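Local coordinates for putative uncharacterized protein ORP (Desulfovibrio gigas, PDB 2WFB) that is of uncharacterised function but, known as the orange protein, probably binds a mixed molybdenum-copper sulphide cluster, absent from this apo form, at residues 58-63 with 81-86; 29-34 with 40-45; 5-10 with 106-111; 9-14 with 98-103. One frame throughout, in Å; residues are numbered along the deposited sequence. Where two conformers were deposited one is given.

In the fold
The four contacts illustrate how a ribonuclease H-like alpha/beta fold is built round a mixed sheet with helices on both faces. Contact 2 is the hairpin that supplies the edge of the sheet. Contact 1 joins two helices on one face, while contacts 3 and 4 set helix 100-108 on the other; centre to centre, contact 1 lies about 17 Å from contact 3 and about 19 Å from contact 4. Contacts 3 and 4 share Val9 and Thr10. Strand 6-11 pairs with strand 29-34, Val33 N lying 2.8 Å from Ile7 O, so contact 2, centred about 9 Å from contact 4, joins this central strand directly. The protein is the apo form, and none of the four contacts includes a metal.

Contact 1 (58-63 with 81-86); sequences NAAQVL and FQALQA
Leu63 and Leu84 both carry CG anti to the carbonyl carbon, with chi1 of -70° and -64°, and this shared torsion lets their branches converge between two helices. From Leu63 the extended second torsion carries CD1 forward, and it reaches Leu84 CD2 at 4.1 Å; the two side chains meet aslant rather than end on. The same Leu84 methyl also rests against the alanine of helix 55-66, with Ala60 CB 4.0 Å from Leu84 CD2. Ala60 in turn meets Ala83 methyl to methyl, CB to CB at 3.7 Å. The interface is therefore a short row of methyl groups, wholly apolar, in which Leu84 CD2 bridges Ala60 and Leu63. The alanines, with no more than a methyl each, are consistent with the axis separation of 8.9 Å between the segments, which diverge by only 21°, both chains running in nearly the same direction. The buried area is modest, 138 Å², of which the two alanines supply rather more than half. Helix 55-66 leads into strand 68-72, and helix 78-86 is the crossover of the beta-alpha-beta unit that links this strand to its parallel neighbour 90-92. Both leucines lean on Leu71 of strand 68-72 and on Phe24, while Leu84 also touches Val91 of strand 90-92 and Leu63 reaches Phe30 of strand 29-34.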
loop_
_atom_site.group_PDB
_atom_site.type_symbol
_atom_site.label_atom_id
_atom_site.label_comp_id
_atom_site.label_asym_id
_atom_site.label_seq_id
_atom_site.Cartn_x
_atom_site.Cartn_y
_atom_site.Cartn_z
ATOM N N ASN A 58 -11.983 -0.762 4.128
ATOM C CA ASN A 58 -12.248 -1.416 2.848
ATOM C C ASN A 58 -10.988 -1.675 2.036
ATOM O O ASN A 58 -10.863 -2.703 1.392
ATOM C CB ASN A 58 -13.215 -0.592 2.007
ATOM C CG ASN A 58 -13.763 -1.368 0.819
ATOM O OD1 ASN A 58 -13.401 -1.116 -0.348
ATOM N ND2 ASN A 58 -14.635 -2.324 1.109
ATOM N N ALA A 59 -10.068 -0.714 2.038
ATOM C CA ALA A 59 -8.823 -0.832 1.300
ATOM C C ALA A 59 -7.955 -1.949 1.874
ATOM O O ALA A 59 -7.362 -2.732 1.119
ATOM C CB ALA A 59 -8.076 0.516 1.293
ATOM N N ALA A 60 -7.914 -2.053 3.208
ATOM C CA ALA A 60 -7.183 -3.122 3.883
ATOM C C ALA A 60 -7.712 -4.498 3.473
ATOM O O ALA A 60 -6.927 -5.438 3.263
ATOM C CB ALA A 60 -7.239 -2.935 5.379
ATOM N N GLN A 61 -9.039 -4.614 3.354
ATOM C CA GLN A 61 -9.688 -5.843 2.878
ATOM C C GLN A 61 -9.390 -6.145 1.409
ATOM O O GLN A 61 -9.167 -7.295 1.062
ATOM C CB GLN A 61 -11.194 -5.835 3.172
ATOM C CG GLN A 61 -11.451 -6.034 4.672
ATOM C CD GLN A 61 -12.788 -5.478 5.167
ATOM O OE1 GLN A 61 -13.658 -5.101 4.378
ATOM N NE2 GLN A 61 -12.952 -5.438 6.491
ATOM N N VAL A 62 -9.345 -5.122 0.560
ATOM C CA VAL A 62 -8.896 -5.301 -0.816
ATOM C C VAL A 62 -7.463 -5.891 -0.860
ATOM O O VAL A 62 -7.206 -6.856 -1.587
ATOM C CB VAL A 62 -9.029 -3.991 -1.618
ATOM C CG1 VAL A 62 -8.280 -4.076 -2.982
ATOM C CG2 VAL A 62 -10.503 -3.673 -1.858
ATOM N N LEU A 63 -6.550 -5.324 -0.074
ATOM C CA LEU A 63 -5.175 -5.818 0.030
ATOM C C LEU A 63 -5.038 -7.227 0.612
ATOM O O LEU A 63 -4.204 -7.987 0.164
ATOM C CB LEU A 63 -4.303 -4.847 0.841
ATOM C CG LEU A 63 -3.975 -3.512 0.176
ATOM C CD1 LEU A 63 -3.031 -2.709 1.069
ATOM C CD2 LEU A 63 -3.355 -3.726 -1.193
ATOM N N PHE A 81 -4.690 1.511 9.919
ATOM C CA PHE A 81 -3.479 0.883 10.432
ATOM C C PHE A 81 -3.779 -0.413 11.198
ATOM O O PHE A 81 -3.078 -1.412 11.016
ATOM C CB PHE A 81 -2.676 1.821 11.333
ATOM C CG PHE A 81 -1.270 1.345 11.574
ATOM C CD1 PHE A 81 -0.260 1.651 10.662
ATOM C CD2 PHE A 81 -0.963 0.565 12.691
ATOM C CE1 PHE A 81 1.021 1.205 10.848
ATOM C CE2 PHE A 81 0.342 0.103 12.899
ATOM C CZ PHE A 81 1.331 0.411 11.979
ATOM N N GLN A 82 -4.795 -0.384 12.059
ATOM C CA GLN A 82 -5.196 -1.576 12.833
ATOM C C GLN A 82 -5.654 -2.719 11.919
ATOM O O GLN A 82 -5.296 -3.884 12.133
ATOM C CB GLN A 82 -6.324 -1.218 13.795
ATOM C CG GLN A 82 -6.988 -2.434 14.420
ATOM C CD GLN A 82 -8.329 -2.114 15.026
ATOM O OE1 GLN A 82 -8.498 -1.086 15.709
ATOM N NE2 GLN A 82 -9.307 -2.995 14.786
ATOM N N ALA A 83 -6.443 -2.369 10.903
ATOM C CA ALA A 83 -6.912 -3.319 9.912
ATOM C C ALA A 83 -5.748 -3.962 9.131
ATOM O O ALA A 83 -5.765 -5.171 8.904
ATOM C CB ALA A 83 -7.893 -2.651 8.982
ATOM N N LEU A 84 -4.745 -3.169 8.738
ATOM C CA LEU A 84 -3.513 -3.693 8.101
ATOM C C LEU A 84 -2.691 -4.637 8.991
ATOM O O LEU A 84 -2.246 -5.702 8.534
ATOM C CB LEU A 84 -2.622 -2.554 7.570
ATOM C CG LEU A 84 -3.240 -1.717 6.463
ATOM C CD1 LEU A 84 -2.503 -0.376 6.339
ATOM C CD2 LEU A 84 -3.247 -2.479 5.156
ATOM N N GLN A 85 -2.488 -4.254 10.247
ATOM C CA GLN A 85 -1.843 -5.114 11.226
ATOM C C GLN A 85 -2.639 -6.416 11.368
ATOM O O GLN A 85 -2.056 -7.508 11.283
ATOM C CB GLN A 85 -1.808 -4.434 12.572
ATOM C CG GLN A 85 -0.737 -3.408 12.724
ATOM C CD GLN A 85 -0.519 -3.072 14.192
ATOM O OE1 GLN A 85 0.609 -3.083 14.663
ATOM N NE2 GLN A 85 -1.606 -2.797 14.923
ATOM N N ALA A 86 -3.967 -6.288 11.551
ATOM C CA ALA A 86 -4.867 -7.445 11.637
ATOM C C ALA A 86 -4.669 -8.384 10.439
ATOM O O ALA A 86 -4.587 -9.601 10.605
ATOM C CB ALA A 86 -6.342 -7.009 11.763
#

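Contact 2 (29-34 with 40-45); sequences GFVVVD and AEYVDN
Strands 29-34 and 40-44 form an antiparallel beta hairpin, with Phe30 facing Val43 and Val32 facing Glu41 as hydrogen-bonded pairs. In this ribonuclease H-like fold the hairpin places 40-44 at one edge of the sheet, while 29-34 goes on to pair with the central strand 6-11. Each of the two pairs makes reciprocal bonds: Val43 N gives to Phe30 O at 2.8 Å in an almost straight bond of 175°, and Val32 N gives to Glu41 O at 2.9 Å. On the face turned to helix 55-66, Val32 CG2 and Val43 CG2 meet at 3.7 Å, while the Phe30 ring lies against the amide of Asn45, Phe30 CE2 being 3.8 Å from Asn45 CG with the planes 47° apart. That amide is fixed in rotation, because its ND2 donates to the carbonyls of Ala27 and Gly25 and its OD1 bonds Ser48 OG. On the other face, Tyr42 has CG anti to its own nitrogen (chi1 180°), and this sends the ring slantwise over to Gly29 of the neighbouring strand, which has no side chain to obstruct it. Tyr42 OH comes 3.4 Å from Gly29 N, at an angle too poor for a hydrogen bond. Val31 CG2 meets the rim of the same ring at Tyr42 CD1, 4.0 Å away. Towards the turn the packing tightens, and Val33 CG1 lies just 3.4 Å from Ala40 CB.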
loop_
_atom_site.group_PDB
_atom_site.type_symbol
_atom_site.label_atom_id
_atom_site.label_comp_id
_atom_site.label_asym_id
_atom_site.label_seq_id
_atom_site.Cartn_x
_atom_site.Cartn_y
_atom_site.Cartn_z
ATOM N N GLY A 29 -5.697 3.421 -6.369
ATOM C CA GLY A 29 -5.458 1.999 -6.458
ATOM C C GLY A 29 -4.100 1.662 -5.879
ATOM O O GLY A 29 -3.461 2.500 -5.232
ATOM N N PHE A 30 -3.665 0.427 -6.131
ATOM C CA PHE A 30 -2.424 -0.130 -5.595
ATOM C C PHE A 30 -1.733 -0.851 -6.709
ATOM O O PHE A 30 -2.349 -1.662 -7.398
ATOM C CB PHE A 30 -2.686 -1.153 -4.477
ATOM C CG PHE A 30 -3.660 -0.681 -3.443
ATOM C CD1 PHE A 30 -3.272 0.212 -2.466
ATOM C CD2 PHE A 30 -4.977 -1.120 -3.464
ATOM C CE1 PHE A 30 -4.186 0.682 -1.514
ATOM C CE2 PHE A 30 -5.888 -0.655 -2.510
ATOM C CZ PHE A 30 -5.482 0.236 -1.536
ATOM N N VAL A 31 -0.461 -0.547 -6.900
ATOM C CA VAL A 31 0.380 -1.362 -7.748
ATOM C C VAL A 31 0.969 -2.429 -6.829
ATOM O O VAL A 31 1.656 -2.112 -5.856
ATOM C CB VAL A 31 1.495 -0.539 -8.420
ATOM C CG1 VAL A 31 2.491 -1.468 -9.165
ATOM C CG2 VAL A 31 0.911 0.443 -9.386
ATOM N N VAL A 32 0.658 -3.688 -7.120
ATOM C CA VAL A 32 1.115 -4.817 -6.322
ATOM C C VAL A 32 2.248 -5.524 -7.073
ATOM O O VAL A 32 2.047 -5.952 -8.203
ATOM C CB VAL A 32 -0.017 -5.827 -6.083
ATOM C CG1 VAL A 32 0.493 -6.977 -5.183
ATOM C CG2 VAL A 32 -1.221 -5.140 -5.463
ATOM N N VAL A 33 3.419 -5.637 -6.454
ATOM C CA VAL A 33 4.602 -6.190 -7.147
ATOM C C VAL A 33 5.181 -7.379 -6.396
ATOM O O VAL A 33 5.230 -7.389 -5.163
ATOM C CB VAL A 33 5.746 -5.140 -7.359
ATOM C CG1 VAL A 33 5.337 -4.076 -8.333
ATOM C CG2 VAL A 33 6.102 -4.484 -6.076
ATOM N N ASP A 34 5.614 -8.383 -7.151
ATOM C CA ASP A 34 6.293 -9.528 -6.579
ATOM C C ASP A 34 7.779 -9.196 -6.536
ATOM O O ASP A 34 8.409 -9.075 -7.595
ATOM C CB ASP A 34 6.059 -10.736 -7.468
ATOM C CG ASP A 34 6.502 -12.046 -6.831
ATOM O OD1 ASP A 34 7.295 -12.060 -5.854
ATOM O OD2 ASP A 34 6.042 -13.089 -7.342
ATOM N N ALA A 40 4.139 -7.224 -11.810
ATOM C CA ALA A 40 3.277 -6.215 -11.195
ATOM C C ALA A 40 1.849 -6.227 -11.754
ATOM O O ALA A 40 1.641 -6.502 -12.931
ATOM C CB ALA A 40 3.902 -4.837 -11.375
ATOM N N GLU A 41 0.865 -5.930 -10.912
ATOM C CA GLU A 41 -0.498 -5.708 -11.384
ATOM C C GLU A 41 -1.030 -4.424 -10.746
ATOM O O GLU A 41 -0.494 -3.969 -9.740
ATOM C CB GLU A 41 -1.418 -6.895 -11.043
ATOM C CG GLU A 41 -1.509 -7.203 -9.552
ATOM C CD GLU A 41 -2.605 -8.210 -9.165
ATOM O OE1 GLU A 41 -2.707 -8.515 -7.945
ATOM O OE2 GLU A 41 -3.348 -8.685 -10.053
ATOM N N TYR A 42 -2.069 -3.846 -11.339
ATOM C CA TYR A 42 -2.758 -2.707 -10.762
ATOM C C TYR A 42 -4.116 -3.131 -10.211
ATOM O O TYR A 42 -4.933 -3.719 -10.926
ATOM C CB TYR A 42 -2.889 -1.565 -11.788
ATOM C CG TYR A 42 -3.608 -0.355 -11.247
ATOM C CD1 TYR A 42 -2.961 0.540 -10.407
ATOM C CD2 TYR A 42 -4.940 -0.117 -11.572
ATOM C CE1 TYR A 42 -3.619 1.658 -9.897
ATOM C CE2 TYR A 42 -5.617 0.980 -11.068
ATOM C CZ TYR A 42 -4.950 1.864 -10.236
ATOM O OH TYR A 42 -5.615 2.953 -9.752
ATOM N N VAL A 43 -4.336 -2.854 -8.932
ATOM C CA VAL A 43 -5.566 -3.193 -8.218
ATOM C C VAL A 43 -6.337 -1.892 -8.006
ATOM O O VAL A 43 -5.881 -0.996 -7.291
ATOM C CB VAL A 43 -5.276 -3.917 -6.868
ATOM C CG1 VAL A 43 -6.561 -4.211 -6.096
ATOM C CG2 VAL A 43 -4.540 -5.228 -7.111
ATOM N N ASP A 44 -7.484 -1.792 -8.671
ATOM C CA ASP A 44 -8.341 -0.608 -8.606
ATOM C C ASP A 44 -8.973 -0.436 -7.214
ATOM O O ASP A 44 -9.457 -1.396 -6.630
ATOM C CB ASP A 44 -9.423 -0.688 -9.696
ATOM C CG ASP A 44 -10.221 0.578 -9.801
ATOM O OD1 ASP A 44 -9.718 1.526 -10.426
ATOM O OD2 ASP A 44 -11.335 0.631 -9.242
ATOM N N ASN A 45 -8.961 0.779 -6.688
ATOM C CA ASN A 45 -9.519 1.060 -5.358
ATOM C C ASN A 45 -10.716 2.029 -5.425
ATOM O O ASN A 45 -11.038 2.719 -4.445
ATOM C CB ASN A 45 -8.425 1.623 -4.419
ATOM C CG ASN A 45 -8.862 1.654 -2.970
ATOM O OD1 ASN A 45 -9.467 0.705 -2.478
ATOM N ND2 ASN A 45 -8.570 2.752 -2.280
#

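Contact 3 (5-10 with 106-111); sequences QRIAVT and RFLDGQ
Ile7 CD1 is the tight spot of this contact: a single methyl that touches two consecutive helical residues at once, Phe107 CD2 at 3.9 Å and Leu108 CD2, also at 3.9 Å. It gets there because Ile7 holds CG1 anti to its carbonyl carbon (chi1 -55°) and then runs on almost fully extended, so that the longer branch stands well off the strand, leaning a little towards its N-terminal end. Phe107 meets it from the helix with CG anti to the backbone nitrogen, its bond to CB already aimed at the strand; the methyl approaches the ring obliquely, near CD2 and CE2. The backbones stay far apart, the CA atoms of Ile7 and Phe107 being 9.4 Å from each other, and side chains alone fill the interval. This is the usual helix-on-sheet layer of an alpha/beta fold, here the last turn of helix 100-108 lying over the central strand 6-11. Val70 and Leu72 of strand 68-72 also touch the Phe107 side chain, and Met114, from the segment after the helix, touches it too. The outer side is much looser. Leu108 is exposed, and it is CD2 that touches Ile7. Beyond it the helix ends in a Schellman motif, in which Gly110 takes a positive phi of 78° while Gln111 N reaches back to Arg106 O at 3.0 Å and Gly110 N bonds Phe107 O; this turn lies at the solvent surface.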
loop_
_atom_site.group_PDB
_atom_site.type_symbol
_atom_site.label_atom_id
_atom_site.label_comp_id
_atom_site.label_asym_id
_atom_site.label_seq_id
_atom_site.Cartn_x
_atom_site.Cartn_y
_atom_site.Cartn_z
ATOM N N GLN A 5 6.712 -11.153 0.113
ATOM C CA GLN A 5 7.283 -10.627 -1.123
ATOM C C GLN A 5 6.267 -10.058 -2.108
ATOM O O GLN A 5 6.628 -9.746 -3.232
ATOM C CB GLN A 5 8.128 -11.686 -1.825
ATOM C CG GLN A 5 9.429 -12.010 -1.114
ATOM C CD GLN A 5 10.201 -13.134 -1.804
ATOM O OE1 GLN A 5 9.680 -14.237 -1.977
ATOM N NE2 GLN A 5 11.441 -12.849 -2.208
ATOM N N ARG A 6 4.999 -9.938 -1.697
ATOM C CA ARG A 6 4.002 -9.178 -2.488
ATOM C C ARG A 6 3.843 -7.817 -1.852
ATOM O O ARG A 6 3.297 -7.675 -0.754
ATOM C CB ARG A 6 2.629 -9.856 -2.563
ATOM C CG ARG A 6 2.677 -11.337 -2.591
ATOM C CD ARG A 6 2.535 -11.924 -3.973
ATOM N NE ARG A 6 1.528 -12.989 -3.904
ATOM C CZ ARG A 6 0.252 -12.817 -4.217
ATOM N NH1 ARG A 6 -0.158 -11.632 -4.664
ATOM N NH2 ARG A 6 -0.603 -13.823 -4.095
ATOM N N ILE A 7 4.373 -6.833 -2.552
ATOM C CA ILE A 7 4.484 -5.478 -2.032
ATOM C C ILE A 7 3.403 -4.628 -2.706
ATOM O O ILE A 7 3.415 -4.488 -3.912
ATOM C CB ILE A 7 5.874 -4.893 -2.322
ATOM C CG1 ILE A 7 6.973 -5.826 -1.773
ATOM C CG2 ILE A 7 5.944 -3.472 -1.754
ATOM C CD1 ILE A 7 8.391 -5.527 -2.272
ATOM N N ALA A 8 2.458 -4.108 -1.917
ATOM C CA ALA A 8 1.459 -3.185 -2.424
ATOM C C ALA A 8 1.933 -1.743 -2.216
ATOM O O ALA A 8 2.460 -1.395 -1.178
ATOM C CB ALA A 8 0.126 -3.398 -1.737
ATOM N N VAL A 9 1.753 -0.915 -3.226
ATOM C CA VAL A 9 2.146 0.476 -3.120
ATOM C C VAL A 9 0.936 1.300 -3.543
ATOM O O VAL A 9 0.407 1.072 -4.624
ATOM C CB VAL A 9 3.348 0.812 -4.026
ATOM C CG1 VAL A 9 3.801 2.272 -3.807
ATOM C CG2 VAL A 9 4.530 -0.127 -3.780
ATOM N N THR A 10 0.506 2.246 -2.695
ATOM C CA THR A 10 -0.586 3.166 -3.057
ATOM C C THR A 10 -0.225 3.979 -4.294
ATOM O O THR A 10 0.886 4.484 -4.417
ATOM C CB THR A 10 -0.988 4.094 -1.910
ATOM O OG1 THR A 10 0.166 4.816 -1.451
ATOM C CG2 THR A 10 -1.557 3.284 -0.753
ATOM N N ARG A 106 13.676 1.444 -2.645
ATOM C CA ARG A 106 14.119 1.899 -1.295
ATOM C C ARG A 106 13.726 0.913 -0.202
ATOM O O ARG A 106 14.497 0.690 0.727
ATOM C CB ARG A 106 13.567 3.269 -0.866
ATOM C CG ARG A 106 13.997 4.436 -1.721
ATOM C CD ARG A 106 14.398 5.694 -0.927
ATOM N NE ARG A 106 13.549 6.017 0.217
ATOM C CZ ARG A 106 13.197 7.257 0.564
ATOM N NH1 ARG A 106 13.577 8.310 -0.170
ATOM N NH2 ARG A 106 12.429 7.457 1.631
ATOM N N PHE A 107 12.513 0.364 -0.291
ATOM C CA PHE A 107 12.081 -0.671 0.648
ATOM C C PHE A 107 13.011 -1.890 0.608
ATOM O O PHE A 107 13.487 -2.315 1.653
ATOM C CB PHE A 107 10.635 -1.136 0.419
ATOM C CG PHE A 107 10.286 -2.365 1.222
ATOM C CD1 PHE A 107 10.145 -2.289 2.604
ATOM C CD2 PHE A 107 10.167 -3.601 0.607
ATOM C CE1 PHE A 107 9.863 -3.431 3.368
ATOM C CE2 PHE A 107 9.890 -4.744 1.358
ATOM C CZ PHE A 107 9.739 -4.655 2.740
ATOM N N LEU A 108 13.244 -2.445 -0.578
ATOM C CA LEU A 108 14.154 -3.603 -0.742
ATOM C C LEU A 108 15.599 -3.357 -0.283
ATOM O O LEU A 108 16.278 -4.279 0.209
ATOM C CB LEU A 108 14.141 -4.112 -2.181
ATOM C CG LEU A 108 12.757 -4.598 -2.618
ATOM C CD1 LEU A 108 12.805 -4.992 -4.066
ATOM C CD2 LEU A 108 12.222 -5.734 -1.747
ATOM N N ASP A 109 16.046 -2.120 -0.438
ATOM C CA ASP A 109 17.382 -1.710 -0.030
ATOM C C ASP A 109 17.484 -1.471 1.477
ATOM O O ASP A 109 18.515 -1.052 1.941
ATOM C CB ASP A 109 17.811 -0.437 -0.800
ATOM C CG ASP A 109 18.105 -0.698 -2.272
ATOM O OD1 ASP A 109 18.110 -1.881 -2.688
ATOM O OD2 ASP A 109 18.338 0.280 -3.040
ATOM N N GLY A 110 16.418 -1.714 2.241
ATOM C CA GLY A 110 16.457 -1.515 3.693
ATOM C C GLY A 110 16.348 -0.085 4.194
ATOM O O GLY A 110 16.626 0.181 5.364
ATOM N N GLN A 111 15.889 0.824 3.332
ATOM C CA GLN A 111 15.821 2.255 3.647
ATOM C C GLN A 111 14.434 2.709 4.138
ATOM O O GLN A 111 14.199 3.914 4.344
ATOM C CB GLN A 111 16.220 3.080 2.415
ATOM C CG GLN A 111 17.711 3.206 2.140
ATOM C CD GLN A 111 17.999 3.855 0.785
ATOM O OE1 GLN A 111 17.450 3.453 -0.247
ATOM N NE2 GLN A 111 18.863 4.860 0.787
#

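Contact 4 (9-14 with 98-103); sequences VTAEGP and LTVRQA
Val100 CG2 stands obliquely above one face of the peptide after Thr10, 4.4 Å from Thr10 O, while a second flat group, the side-chain amide of Gln102 beyond the interface, is met at its oxygen by the backbone N-H of Thr99. The setting is again strand 6-11 under helix 100-108 of the alpha/beta fold, now at the start of the helix. The two valine side chains lie alongside one another and point opposite ways, each with CG1 anti to its backbone nitrogen, chi1 being -176° in Val9 and 169° in Val100. Their branches consequently interleave: Val9 CB touches Val100 CG1 at 3.9 Å, while Val9 CG1 faces Val100 CG2 at 4.0 Å. Ala11 adds a looser contact, with Ala11 CB 4.3 Å from Val100 CG2. Val31 of strand 29-34 also reaches Val100, and Val104, one turn on, also touches Val9. The contact is buried, and its side-chain contacts are all apolar. On the far side of Val100 the helix start is closed by a capping box of Thr99 and Gln102. Gln102 N bonds the N-cap oxygen Thr99 OG1 at 3.2 Å; in return Thr99 N gives a nearly straight bond to Gln102 OE1, 3.0 Å long, from a position tilted 31° out of the amide plane.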
loop_
_atom_site.group_PDB
_atom_site.type_symbol
_atom_site.label_atom_id
_atom_site.label_comp_id
_atom_site.label_asym_id
_atom_site.label_seq_id
_atom_site.Cartn_x
_atom_site.Cartn_y
_atom_site.Cartn_z
ATOM N N VAL A 9 1.753 -0.915 -3.226
ATOM C CA VAL A 9 2.146 0.476 -3.120
ATOM C C VAL A 9 0.936 1.300 -3.543
ATOM O O VAL A 9 0.407 1.072 -4.624
ATOM C CB VAL A 9 3.348 0.812 -4.026
ATOM C CG1 VAL A 9 3.801 2.272 -3.807
ATOM C CG2 VAL A 9 4.530 -0.127 -3.780
ATOM N N THR A 10 0.506 2.246 -2.695
ATOM C CA THR A 10 -0.586 3.166 -3.057
ATOM C C THR A 10 -0.225 3.979 -4.294
ATOM O O THR A 10 0.886 4.484 -4.417
ATOM C CB THR A 10 -0.988 4.094 -1.910
ATOM O OG1 THR A 10 0.166 4.816 -1.451
ATOM C CG2 THR A 10 -1.557 3.284 -0.753
ATOM N N ALA A 11 -1.171 4.078 -5.230
ATOM C CA ALA A 11 -0.860 4.584 -6.550
ATOM C C ALA A 11 -1.980 5.474 -7.072
ATOM O O ALA A 11 -3.145 5.309 -6.712
ATOM C CB ALA A 11 -0.600 3.440 -7.500
ATOM N N GLU A 12 -1.611 6.413 -7.931
ATOM C CA GLU A 12 -2.544 7.382 -8.465
ATOM C C GLU A 12 -3.183 6.848 -9.752
ATOM O O GLU A 12 -4.100 7.459 -10.303
ATOM C CB GLU A 12 -1.818 8.749 -8.630
ATOM C CG GLU A 12 -1.728 9.519 -7.278
ATOM C CD GLU A 12 -0.498 10.400 -7.098
ATOM O OE1 GLU A 12 0.276 10.600 -8.051
ATOM O OE2 GLU A 12 -0.311 10.919 -5.979
ATOM N N GLY A 13 -2.734 5.665 -10.171
ATOM C CA GLY A 13 -3.126 5.004 -11.411
ATOM C C GLY A 13 -2.086 3.927 -11.757
ATOM O O GLY A 13 -1.133 3.701 -10.998
ATOM N N PRO A 14 -2.251 3.256 -12.905
ATOM C CA PRO A 14 -1.355 2.125 -13.257
ATOM C C PRO A 14 0.062 2.565 -13.658
ATOM O O PRO A 14 0.244 3.696 -14.085
ATOM C CB PRO A 14 -2.061 1.451 -14.449
ATOM C CG PRO A 14 -3.415 2.133 -14.587
ATOM C CD PRO A 14 -3.327 3.466 -13.889
ATOM N N LEU A 98 8.001 9.888 -4.252
ATOM C CA LEU A 98 8.726 8.809 -4.957
ATOM C C LEU A 98 7.826 8.199 -6.010
ATOM O O LEU A 98 6.579 8.244 -5.872
ATOM C CB LEU A 98 9.162 7.728 -3.959
ATOM C CG LEU A 98 10.216 8.070 -2.914
ATOM C CD1 LEU A 98 10.521 6.860 -2.019
ATOM C CD2 LEU A 98 11.501 8.529 -3.592
ATOM N N THR A 99 8.426 7.671 -7.080
ATOM C CA THR A 99 7.684 6.819 -7.986
ATOM C C THR A 99 7.481 5.452 -7.346
ATOM O O THR A 99 8.129 5.107 -6.350
ATOM C CB THR A 99 8.337 6.640 -9.375
ATOM O OG1 THR A 99 9.539 5.900 -9.238
ATOM C CG2 THR A 99 8.662 7.956 -10.018
ATOM N N VAL A 100 6.546 4.687 -7.891
ATOM C CA VAL A 100 6.258 3.367 -7.347
ATOM C C VAL A 100 7.533 2.512 -7.410
ATOM O O VAL A 100 7.895 1.882 -6.408
ATOM C CB VAL A 100 5.021 2.695 -8.018
ATOM C CG1 VAL A 100 4.908 1.196 -7.623
ATOM C CG2 VAL A 100 3.723 3.449 -7.625
ATOM N N ARG A 101 8.224 2.549 -8.546
ATOM C CA ARG A 101 9.456 1.787 -8.705
ATOM C C ARG A 101 10.502 2.167 -7.660
ATOM O O ARG A 101 11.146 1.294 -7.078
ATOM C CB ARG A 101 10.010 1.992 -10.111
ATOM C CG ARG A 101 11.103 1.006 -10.496
ATOM C CD ARG A 101 11.781 1.396 -11.810
ATOM N NE ARG A 101 10.850 1.505 -12.933
ATOM C CZ ARG A 101 10.417 0.494 -13.685
ATOM N NH1 ARG A 101 10.803 -0.761 -13.458
ATOM N NH2 ARG A 101 9.584 0.748 -14.683
ATOM N N GLN A 102 10.652 3.470 -7.405
ATOM C CA GLN A 102 11.619 3.953 -6.433
ATOM C C GLN A 102 11.254 3.570 -5.021
ATOM O O GLN A 102 12.139 3.301 -4.243
ATOM C CB GLN A 102 11.774 5.463 -6.513
ATOM C CG GLN A 102 12.448 5.971 -7.812
ATOM C CD GLN A 102 12.283 7.464 -7.983
ATOM O OE1 GLN A 102 11.371 8.071 -7.414
ATOM N NE2 GLN A 102 13.160 8.070 -8.763
ATOM N N ALA A 103 9.964 3.561 -4.664
ATOM C CA ALA A 103 9.570 3.181 -3.311
ATOM C C ALA A 103 9.861 1.688 -3.026
ATOM O O ALA A 103 10.323 1.322 -1.938
ATOM C CB ALA A 103 8.103 3.496 -3.062
#